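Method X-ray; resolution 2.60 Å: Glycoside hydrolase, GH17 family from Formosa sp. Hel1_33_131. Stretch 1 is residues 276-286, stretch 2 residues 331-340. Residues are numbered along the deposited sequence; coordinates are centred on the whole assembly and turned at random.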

# COMPACT_ATOMS: atom_id res chain seq x y z
N ARG A 276 -20.19 6.38 23.03
CA ARG A 276 -20.25 7.38 21.97
C ARG A 276 -21.13 6.90 20.79
O ARG A 276 -21.80 7.73 20.15
CB ARG A 276 -18.84 7.79 21.49
CG ARG A 276 -18.20 8.93 22.28
CD ARG A 276 -16.90 9.39 21.61
NE ARG A 276 -15.85 8.38 21.71
CZ ARG A 276 -14.96 8.27 22.71
NH1 ARG A 276 -14.93 9.13 23.72
NH2 ARG A 276 -14.07 7.27 22.70
N ALA A 277 -21.08 5.61 20.49
CA ALA A 277 -21.87 5.02 19.43
C ALA A 277 -23.35 5.10 19.74
O ALA A 277 -24.18 5.38 18.86
CB ALA A 277 -21.46 3.57 19.21
N LYS A 278 -23.71 4.81 20.99
CA LYS A 278 -25.09 4.95 21.44
C LYS A 278 -25.54 6.40 21.31
O LYS A 278 -26.58 6.69 20.75
CB LYS A 278 -25.22 4.49 22.88
CG LYS A 278 -26.53 4.84 23.57
CD LYS A 278 -26.23 5.42 24.94
CE LYS A 278 -27.50 5.45 25.76
NZ LYS A 278 -27.34 6.16 27.06
N THR A 279 -24.75 7.31 21.82
CA THR A 279 -25.08 8.72 21.78
C THR A 279 -25.26 9.26 20.37
O THR A 279 -26.10 10.15 20.12
CB THR A 279 -23.92 9.44 22.51
OG1 THR A 279 -24.21 9.48 23.91
CG2 THR A 279 -23.67 10.81 21.97
N TYR A 280 -24.45 8.75 19.46
CA TYR A 280 -24.54 9.12 18.06
C TYR A 280 -25.92 8.78 17.49
O TYR A 280 -26.51 9.57 16.78
CB TYR A 280 -23.45 8.38 17.32
CG TYR A 280 -23.26 8.74 15.89
CD1 TYR A 280 -22.49 9.85 15.53
CD2 TYR A 280 -23.82 7.97 14.89
CE1 TYR A 280 -22.30 10.19 14.21
CE2 TYR A 280 -23.64 8.29 13.55
CZ TYR A 280 -22.88 9.39 13.21
OH TYR A 280 -22.72 9.70 11.87
N ALA A 281 -26.40 7.57 17.79
CA ALA A 281 -27.74 7.13 17.38
C ALA A 281 -28.83 7.99 17.98
O ALA A 281 -29.79 8.36 17.30
CB ALA A 281 -27.98 5.65 17.74
N VAL A 282 -28.67 8.32 19.25
CA VAL A 282 -29.62 9.16 19.93
C VAL A 282 -29.71 10.53 19.21
O VAL A 282 -30.80 11.05 19.00
CB VAL A 282 -29.29 9.35 21.43
CG1 VAL A 282 -30.33 10.25 22.09
CG2 VAL A 282 -29.24 8.02 22.17
N SER A 283 -28.56 11.08 18.85
CA SER A 283 -28.50 12.38 18.14
C SER A 283 -29.22 12.37 16.82
O SER A 283 -29.90 13.36 16.48
CB SER A 283 -27.05 12.82 17.86
OG SER A 283 -26.52 13.48 18.98
N GLN A 284 -29.05 11.27 16.07
CA GLN A 284 -29.73 11.12 14.78
C GLN A 284 -31.24 11.02 14.94
O GLN A 284 -31.99 11.65 14.19
CB GLN A 284 -29.16 9.95 13.98
CG GLN A 284 -27.72 10.19 13.58
CD GLN A 284 -27.20 9.25 12.53
OE1 GLN A 284 -27.62 8.08 12.39
NE2 GLN A 284 -26.26 9.76 11.74
N SER A 285 -31.69 10.23 15.91
CA SER A 285 -33.12 10.16 16.23
C SER A 285 -33.66 11.54 16.65
O SER A 285 -34.70 11.97 16.15
CB SER A 285 -33.37 9.11 17.32
OG SER A 285 -34.73 9.09 17.70
N ASP A 286 -32.94 12.22 17.53
CA ASP A 286 -33.36 13.53 18.04
C ASP A 286 -33.43 14.60 16.93
O ASP A 286 -34.28 15.50 16.97
CB ASP A 286 -32.44 14.02 19.19
CG ASP A 286 -32.71 13.30 20.50
OD1 ASP A 286 -33.67 12.49 20.59
OD2 ASP A 286 -31.94 13.49 21.47
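Stretch 2 (331-340) IFYNHIREWT

Stretch 2 is helical throughout, with phi from -53° to -69° and psi from -39° to -51° and i-to-i+4 backbone hydrogen bonds from His-335 N to Ile-331 O (3.0 Å) through Thr-340 N to Ile-336 O (3.0 Å). Stretch 1 is likewise helix, and the N-to-C directions of the two axes differ by 42° (signed crossing angle -42°), so the helices run broadly the same way. The axes approach to 9.8 Å. Register follows from the nearest CA pairs: Lys-278 CA lies 6.4 Å from His-335 CA, and Val-282 CA lies 8.0 Å from Trp-339 CA, about one helical turn further along both helices.

Packing is centred on Trp-339, whose CA-to-CB bond points toward stretch 1 and whose side chain (chi1 163°, t; chi2 49°) sits as a knob among Lys-278, Ala-281, Val-282 and Ser-285. Val-282 CG2 lies 3.6 Å from the centroid of the Trp-339 five-membered ring, only 10° off its normal, which identifies a CH-pi contact over the face. Ser-285 CB instead meets the ring edge, 3.7 Å from Trp-339 CH2.

Further van der Waals contacts extend this packing. Lys-278 CG approaches His-335 CB at 3.8 Å, its CD lies over one face of the imidazole, and Lys-278 CE reaches Trp-339 CB at 4.1 Å; the lysine thus contributes its methylene chain to both residues. Ala-281 CB meets Ile-336 CD1 at 4.3 Å. Phe-332 turns its ring edge to the backbone of stretch 1, with Phe-332 CE1 4.2 Å from Ala-277 O.

No direct hydrogen bond crosses the interface, but one water bridges it: it accepts from Trp-339 NE1 at 3.0 Å and donates to Asp-286 OD1 at 2.9 Å, linking the indole's polar edge to stretch 1. Together the two stretches bury 417 Å², summed over both sides.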

# COMPACT_ATOMS: atom_id res chain seq x y z
N ILE A 331 -22.90 -4.85 24.01
CA ILE A 331 -22.88 -3.52 24.59
C ILE A 331 -23.86 -2.58 23.84
O ILE A 331 -24.64 -1.86 24.46
CB ILE A 331 -21.47 -2.92 24.61
CG1 ILE A 331 -20.61 -3.68 25.62
CG2 ILE A 331 -21.52 -1.43 25.00
CD1 ILE A 331 -19.13 -3.43 25.47
N PHE A 332 -23.83 -2.62 22.52
CA PHE A 332 -24.71 -1.78 21.72
C PHE A 332 -26.18 -2.13 21.95
O PHE A 332 -26.99 -1.24 22.20
CB PHE A 332 -24.35 -1.85 20.24
CG PHE A 332 -25.10 -0.87 19.38
CD1 PHE A 332 -24.80 0.48 19.44
CD2 PHE A 332 -26.11 -1.29 18.52
CE1 PHE A 332 -25.48 1.40 18.66
CE2 PHE A 332 -26.78 -0.38 17.73
CZ PHE A 332 -26.48 0.97 17.80
N TYR A 333 -26.49 -3.43 21.87
CA TYR A 333 -27.85 -3.91 22.07
C TYR A 333 -28.44 -3.41 23.39
O TYR A 333 -29.56 -2.89 23.42
CB TYR A 333 -27.90 -5.45 22.05
CG TYR A 333 -29.27 -6.01 22.27
CD1 TYR A 333 -30.23 -5.99 21.26
CD2 TYR A 333 -29.61 -6.61 23.48
CE1 TYR A 333 -31.49 -6.53 21.46
CE2 TYR A 333 -30.87 -7.15 23.70
CZ TYR A 333 -31.81 -7.11 22.69
OH TYR A 333 -33.04 -7.65 22.97
N ASN A 334 -27.68 -3.57 24.48
CA ASN A 334 -28.12 -3.15 25.82
C ASN A 334 -28.25 -1.65 25.98
O ASN A 334 -29.21 -1.19 26.61
CB ASN A 334 -27.20 -3.71 26.91
CG ASN A 334 -27.27 -5.22 27.00
OD1 ASN A 334 -28.32 -5.84 26.79
ND2 ASN A 334 -26.16 -5.83 27.30
N HIS A 335 -27.33 -0.89 25.39
CA HIS A 335 -27.45 0.57 25.40
C HIS A 335 -28.70 1.03 24.67
O HIS A 335 -29.37 1.96 25.11
CB HIS A 335 -26.24 1.27 24.76
CG HIS A 335 -25.05 1.45 25.66
ND1 HIS A 335 -25.13 1.56 27.04
CD2 HIS A 335 -23.74 1.61 25.36
CE1 HIS A 335 -23.92 1.73 27.54
NE2 HIS A 335 -23.06 1.77 26.54
N ILE A 336 -29.01 0.38 23.53
CA ILE A 336 -30.16 0.77 22.69
C ILE A 336 -31.45 0.42 23.44
O ILE A 336 -32.39 1.19 23.41
CB ILE A 336 -30.09 0.13 21.28
CG1 ILE A 336 -28.94 0.73 20.46
CG2 ILE A 336 -31.40 0.30 20.51
CD1 ILE A 336 -29.05 2.21 20.14
N ARG A 337 -31.46 -0.73 24.12
CA ARG A 337 -32.59 -1.13 24.94
C ARG A 337 -32.83 -0.14 26.08
O ARG A 337 -33.97 0.32 26.26
CB ARG A 337 -32.43 -2.56 25.46
CG ARG A 337 -32.62 -3.65 24.41
CD ARG A 337 -34.02 -3.69 23.79
NE ARG A 337 -34.15 -4.89 22.97
CZ ARG A 337 -35.00 -5.07 21.96
NH1 ARG A 337 -35.00 -6.24 21.34
NH2 ARG A 337 -35.89 -4.16 21.57
N GLU A 338 -31.78 0.20 26.82
CA GLU A 338 -31.90 1.20 27.92
C GLU A 338 -32.41 2.56 27.43
O GLU A 338 -33.37 3.10 27.96
CB GLU A 338 -30.59 1.39 28.68
CG GLU A 338 -30.36 0.36 29.78
CD GLU A 338 -28.90 0.25 30.18
OE1 GLU A 338 -28.26 1.32 30.42
OE2 GLU A 338 -28.37 -0.89 30.23
N TRP A 339 -31.80 3.07 26.37
CA TRP A 339 -32.24 4.34 25.78
C TRP A 339 -33.71 4.31 25.35
O TRP A 339 -34.45 5.21 25.68
CB TRP A 339 -31.34 4.76 24.60
CG TRP A 339 -31.95 5.80 23.71
CD1 TRP A 339 -32.54 6.97 24.09
CD2 TRP A 339 -32.05 5.76 22.29
NE1 TRP A 339 -33.00 7.65 23.00
CE2 TRP A 339 -32.72 6.92 21.88
CE3 TRP A 339 -31.63 4.85 21.32
CZ2 TRP A 339 -32.96 7.21 20.54
CZ3 TRP A 339 -31.87 5.14 19.98
CH2 TRP A 339 -32.53 6.31 19.61
N THR A 340 -34.10 3.30 24.59
CA THR A 340 -35.43 3.26 24.02
C THR A 340 -36.49 3.05 25.07
O THR A 340 -37.55 3.64 24.99
CB THR A 340 -35.55 2.24 22.85
OG1 THR A 340 -35.04 0.94 23.23
CG2 THR A 340 -34.80 2.77 21.65
O HOH W 1 -34.21 10.29 22.42